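Local coordinates for protein tRNA (guanine(26)-N(2))-dimethyltransferase (Pyrococcus horikoshii, PDB 2DUL) that probably dimethylates the N2 atom of guanosine 26 in a number of tRNAs, using S-adenosyl-L-methionine as the methyl donor, at residues Ile50-Ser56 / Glu73-Asp78; Arg61-Phe65 / Phe134-Asp138. The contacts are given in a common frame with arbitrary orientation. Residues are numbered along the deposited sequence.

Contact 1: Ile50-Ser56 / Glu73-Asp78; sequences IVLDALS and EVWLND
L52 lays its CD1 methyl against the CB of W75 at 3.6 Å, on the sheet face that also carries I50 and E73. On that face E73 (chi1 t, chi2 t) and W75 (chi1 m) are tied together along their own strand by a hydrogen bond from W75 NE1 to E73 OE2 of 2.6 Å; Y131 also bonds to OE2. The opposite face holds V51, D53, V74 and L76, with V51 CG2 3.8 Å from V74 CG2. Residues 50-53 and 73-78 are extended, and the two strands run parallel, axes 4.8 Å apart at 17°, in the register I50-E73, V51-V74, L52-W75, D53-L76. The ladder is V51 N to E73 O (2.9 Å), W75 N to V51 O (2.9 Å), D53 N to W75 O (2.8 Å) and N77 N to D53 O (3.1 Å). In the Rossmann-like sheet of class I methyltransferases these strands are the first two in chain order, neighbours in its middle, joined through helix 60-68 as a beta-alpha-beta unit. Past D53 the first strand breaks up: A54 adopts helical angles (-57/-40), and S56 directs its CA-to-CB bond toward strand 73-78. This irregular part still bonds to the strand, S56 N to N77 O (2.8 Å), one residue later than a regular ladder would have it, while N77 N also reaches S56 OG (3.0 Å). N77, chi1 t, donates from ND2 to A54 O at 3.1 Å, and its OD1 accepts from N117. D78, at the strand's C-terminal end and predicted to bind S-adenosyl-L-methionine, takes bonds from the backbone nitrogens of A57 and S80 on OD1 and OD2.

Contact 2: Arg61-Phe65 / Phe134-Asp138; sequences RGIRF and FIDLD
One buried arginine reaches from a helix to D136 in a strand and to D138 in the loop just past its end, both with CA-to-CB bonds toward the helix. R61 (chi1 t, chi2 t, chi3 m) forms salt bridges from NH2 to D136 OD1 (2.9 Å, with a weak hydrogen bond at 127°) and from NH1 to D138 OD2 (3.0 Å). D138 CB lies over one face of the guanidinium. The second oxygen of D136 is paired with R228. The axes of helix 61-65 and strand 134-137 approach to 11.4 Å, with 148° between their N-to-C directions, and the nearest CA atoms, of R61 and D136, are 9.0 Å apart: side chains alone bridge the gap. One helical turn on, where F65 N bonds to R61 O (2.9 Å), F65 (chi1 m) meets F134 (chi1 t). F134 points its edge at the face of F65 in an offset edge-to-face pair, centroids 6.0 Å apart, planes at 63°, with F65 CZ 3.9 Å from F134 CE2. R61 is predicted to bind S-adenosyl-L-methionine, and a helix packed on parallel strands is the general architecture of Rossmann-like class I methyltransferases.

Overall arrangement
Strand 50-53 of contact 1 is flanked by 73-78 and, on its other edge, by strand 132-137 of contact 2, where L52 N lies 2.9 Å from F134 O, a probable hydrogen bond. The contact centres are 6 Å apart. Helix 60-68, the crossover of contact 1's beta-alpha-beta unit, supplies the arginine of contact 2; D53 OD2 lies 2.9 Å from G62 N, a probable hydrogen bond, and 3.3 Å from R61 CB. V74 CG1 packs on G62 O at 3.5 Å. D78 and R61 belong to the predicted S-adenosyl-L-methionine site, with R36 about 4 Å from R61, side chain to side chain.

Contact 1: Ile50-Ser56 / Glu73-Asp78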
# COMPACT_ATOMS: atom_id res chain seq x y z
N ILE A 50 4.60 8.88 17.02
CA ILE A 50 4.34 7.59 17.65
C ILE A 50 3.92 6.59 16.58
O ILE A 50 2.87 6.75 15.95
CB ILE A 50 3.23 7.72 18.70
CG1 ILE A 50 3.53 8.90 19.63
CG2 ILE A 50 3.12 6.44 19.52
CD1 ILE A 50 2.42 9.21 20.62
N VAL A 51 4.72 5.55 16.38
CA VAL A 51 4.42 4.57 15.34
C VAL A 51 4.37 3.13 15.83
O VAL A 51 4.97 2.78 16.84
CB VAL A 51 5.45 4.69 14.21
CG1 VAL A 51 5.51 6.13 13.72
CG2 VAL A 51 6.82 4.24 14.70
N LEU A 52 3.65 2.30 15.08
CA LEU A 52 3.50 0.89 15.42
C LEU A 52 3.83 -0.06 14.27
O LEU A 52 3.35 0.11 13.15
CB LEU A 52 2.06 0.61 15.88
CG LEU A 52 1.68 -0.87 16.01
CD1 LEU A 52 2.46 -1.50 17.15
CD2 LEU A 52 0.17 -1.00 16.25
N ASP A 53 4.67 -1.04 14.57
CA ASP A 53 5.04 -2.10 13.63
C ASP A 53 4.19 -3.24 14.22
O ASP A 53 4.64 -3.95 15.12
CB ASP A 53 6.54 -2.40 13.73
CG ASP A 53 6.96 -3.60 12.89
OD1 ASP A 53 6.13 -4.12 12.12
OD2 ASP A 53 8.14 -4.02 13.00
N ALA A 54 2.96 -3.37 13.73
CA ALA A 54 1.97 -4.33 14.24
C ALA A 54 2.29 -5.82 14.26
O ALA A 54 1.93 -6.51 15.22
CB ALA A 54 0.63 -4.11 13.52
N LEU A 55 2.94 -6.31 13.21
CA LEU A 55 3.31 -7.72 13.10
C LEU A 55 4.79 -7.69 12.71
O LEU A 55 5.14 -7.78 11.54
CB LEU A 55 2.46 -8.38 12.01
CG LEU A 55 0.96 -8.31 12.33
CD1 LEU A 55 0.17 -7.93 11.09
CD2 LEU A 55 0.50 -9.64 12.90
N SER A 56 5.64 -7.54 13.73
CA SER A 56 7.08 -7.38 13.56
C SER A 56 7.99 -8.54 13.19
O SER A 56 9.03 -8.32 12.56
CB SER A 56 7.66 -6.73 14.82
OG SER A 56 6.92 -5.58 15.17
N GLU A 73 8.69 7.42 19.27
CA GLU A 73 8.27 6.27 20.06
C GLU A 73 7.87 5.18 19.06
O GLU A 73 6.95 5.37 18.26
CB GLU A 73 7.07 6.63 20.94
CG GLU A 73 6.71 5.57 21.97
CD GLU A 73 5.57 5.99 22.87
OE1 GLU A 73 5.72 6.98 23.63
OE2 GLU A 73 4.51 5.33 22.84
N VAL A 74 8.57 4.06 19.11
CA VAL A 74 8.31 2.96 18.19
C VAL A 74 7.89 1.69 18.91
O VAL A 74 8.60 1.21 19.79
CB VAL A 74 9.56 2.64 17.33
CG1 VAL A 74 9.23 1.58 16.29
CG2 VAL A 74 10.07 3.92 16.67
N TRP A 75 6.73 1.16 18.54
CA TRP A 75 6.22 -0.06 19.14
C TRP A 75 6.40 -1.23 18.16
O TRP A 75 6.11 -1.11 16.97
CB TRP A 75 4.74 0.07 19.49
CG TRP A 75 4.46 1.01 20.62
CD1 TRP A 75 4.80 2.33 20.70
CD2 TRP A 75 3.76 0.71 21.84
NE1 TRP A 75 4.36 2.87 21.88
CE2 TRP A 75 3.71 1.89 22.60
CE3 TRP A 75 3.17 -0.45 22.35
CZ2 TRP A 75 3.09 1.96 23.85
CZ3 TRP A 75 2.55 -0.39 23.60
CH2 TRP A 75 2.52 0.81 24.34
N LEU A 76 6.90 -2.34 18.68
CA LEU A 76 7.11 -3.54 17.90
C LEU A 76 6.25 -4.61 18.56
O LEU A 76 6.32 -4.80 19.77
CB LEU A 76 8.57 -3.98 17.93
CG LEU A 76 9.63 -3.07 17.30
CD1 LEU A 76 9.93 -1.91 18.24
CD2 LEU A 76 10.90 -3.87 17.05
N ASN A 77 5.45 -5.32 17.77
CA ASN A 77 4.58 -6.34 18.34
C ASN A 77 4.53 -7.63 17.54
O ASN A 77 4.63 -7.62 16.32
CB ASN A 77 3.16 -5.80 18.47
CG ASN A 77 2.19 -6.84 19.01
OD1 ASN A 77 2.14 -7.10 20.21
ND2 ASN A 77 1.42 -7.46 18.11
N ASP A 78 4.38 -8.75 18.25
CA ASP A 78 4.24 -10.06 17.62
C ASP A 78 3.65 -11.03 18.64
O ASP A 78 4.01 -11.01 19.82
CB ASP A 78 5.57 -10.59 17.11
CG ASP A 78 5.39 -11.63 16.01
OD1 ASP A 78 5.60 -11.29 14.83
OD2 ASP A 78 5.01 -12.78 16.32

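Contact 2: Arg61-Phe65 / Phe134-Asp138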
# COMPACT_ATOMS: atom_id res chain seq x y z
N ARG A 61 11.27 -3.97 10.68
CA ARG A 61 10.54 -2.76 10.29
C ARG A 61 10.62 -1.68 11.37
O ARG A 61 11.03 -0.56 11.09
CB ARG A 61 9.07 -3.09 10.00
CG ARG A 61 8.29 -1.97 9.33
CD ARG A 61 6.87 -2.41 9.00
NE ARG A 61 6.84 -3.54 8.07
CZ ARG A 61 6.78 -3.43 6.74
NH1 ARG A 61 6.78 -4.52 6.00
NH2 ARG A 61 6.71 -2.23 6.16
N GLY A 62 10.24 -2.03 12.59
CA GLY A 62 10.29 -1.07 13.69
C GLY A 62 11.70 -0.58 13.98
O GLY A 62 11.90 0.60 14.29
N ILE A 63 12.68 -1.46 13.89
CA ILE A 63 14.06 -1.07 14.13
C ILE A 63 14.50 -0.03 13.10
O ILE A 63 15.15 0.96 13.44
CB ILE A 63 15.01 -2.29 14.10
CG1 ILE A 63 14.77 -3.15 15.35
CG2 ILE A 63 16.47 -1.84 14.04
CD1 ILE A 63 15.37 -4.54 15.27
N ARG A 64 14.13 -0.24 11.84
CA ARG A 64 14.50 0.73 10.81
C ARG A 64 13.74 2.04 11.02
O ARG A 64 14.27 3.12 10.76
CB ARG A 64 14.24 0.16 9.41
CG ARG A 64 15.18 -0.99 9.06
CD ARG A 64 15.16 -1.28 7.58
NE ARG A 64 15.58 -0.13 6.80
CZ ARG A 64 15.40 -0.01 5.48
NH1 ARG A 64 14.81 -0.98 4.80
NH2 ARG A 64 15.80 1.09 4.85
N PHE A 65 12.50 1.96 11.49
CA PHE A 65 11.73 3.17 11.75
C PHE A 65 12.50 4.00 12.78
O PHE A 65 12.68 5.21 12.62
CB PHE A 65 10.36 2.83 12.34
CG PHE A 65 9.37 2.30 11.35
CD1 PHE A 65 8.14 1.78 11.78
CD2 PHE A 65 9.64 2.31 9.98
CE1 PHE A 65 7.21 1.29 10.87
CE2 PHE A 65 8.71 1.82 9.06
CZ PHE A 65 7.49 1.31 9.51
N PHE A 134 1.01 6.69 13.26
CA PHE A 134 1.17 5.82 12.11
C PHE A 134 1.19 4.37 12.53
O PHE A 134 1.84 4.00 13.51
CB PHE A 134 2.48 6.14 11.35
CG PHE A 134 2.81 5.14 10.26
CD1 PHE A 134 1.97 4.98 9.15
CD2 PHE A 134 3.94 4.34 10.35
CE1 PHE A 134 2.27 4.04 8.15
CE2 PHE A 134 4.25 3.39 9.35
CZ PHE A 134 3.41 3.25 8.25
N ILE A 135 0.45 3.54 11.80
CA ILE A 135 0.40 2.11 12.07
C ILE A 135 0.70 1.43 10.74
O ILE A 135 0.12 1.78 9.72
CB ILE A 135 -1.00 1.65 12.56
CG1 ILE A 135 -1.28 2.21 13.96
CG2 ILE A 135 -1.05 0.12 12.60
CD1 ILE A 135 -2.65 1.80 14.52
N ASP A 136 1.62 0.47 10.76
CA ASP A 136 1.95 -0.27 9.56
C ASP A 136 1.50 -1.72 9.75
O ASP A 136 2.00 -2.43 10.62
CB ASP A 136 3.46 -0.21 9.29
CG ASP A 136 3.82 -0.60 7.85
OD1 ASP A 136 4.96 -0.31 7.42
OD2 ASP A 136 2.96 -1.19 7.16
N LEU A 137 0.52 -2.13 8.96
CA LEU A 137 -0.03 -3.48 9.01
C LEU A 137 0.55 -4.29 7.87
O LEU A 137 0.19 -4.08 6.71
CB LEU A 137 -1.55 -3.45 8.84
CG LEU A 137 -2.42 -2.83 9.94
CD1 LEU A 137 -3.89 -3.03 9.57
CD2 LEU A 137 -2.10 -3.51 11.28
N ASP A 138 1.43 -5.22 8.20
CA ASP A 138 2.09 -6.06 7.20
C ASP A 138 2.03 -7.52 7.65
O ASP A 138 3.02 -8.07 8.12
CB ASP A 138 3.55 -5.63 7.05
CG ASP A 138 4.23 -6.29 5.87
OD1 ASP A 138 3.79 -6.04 4.72
OD2 ASP A 138 5.20 -7.05 6.08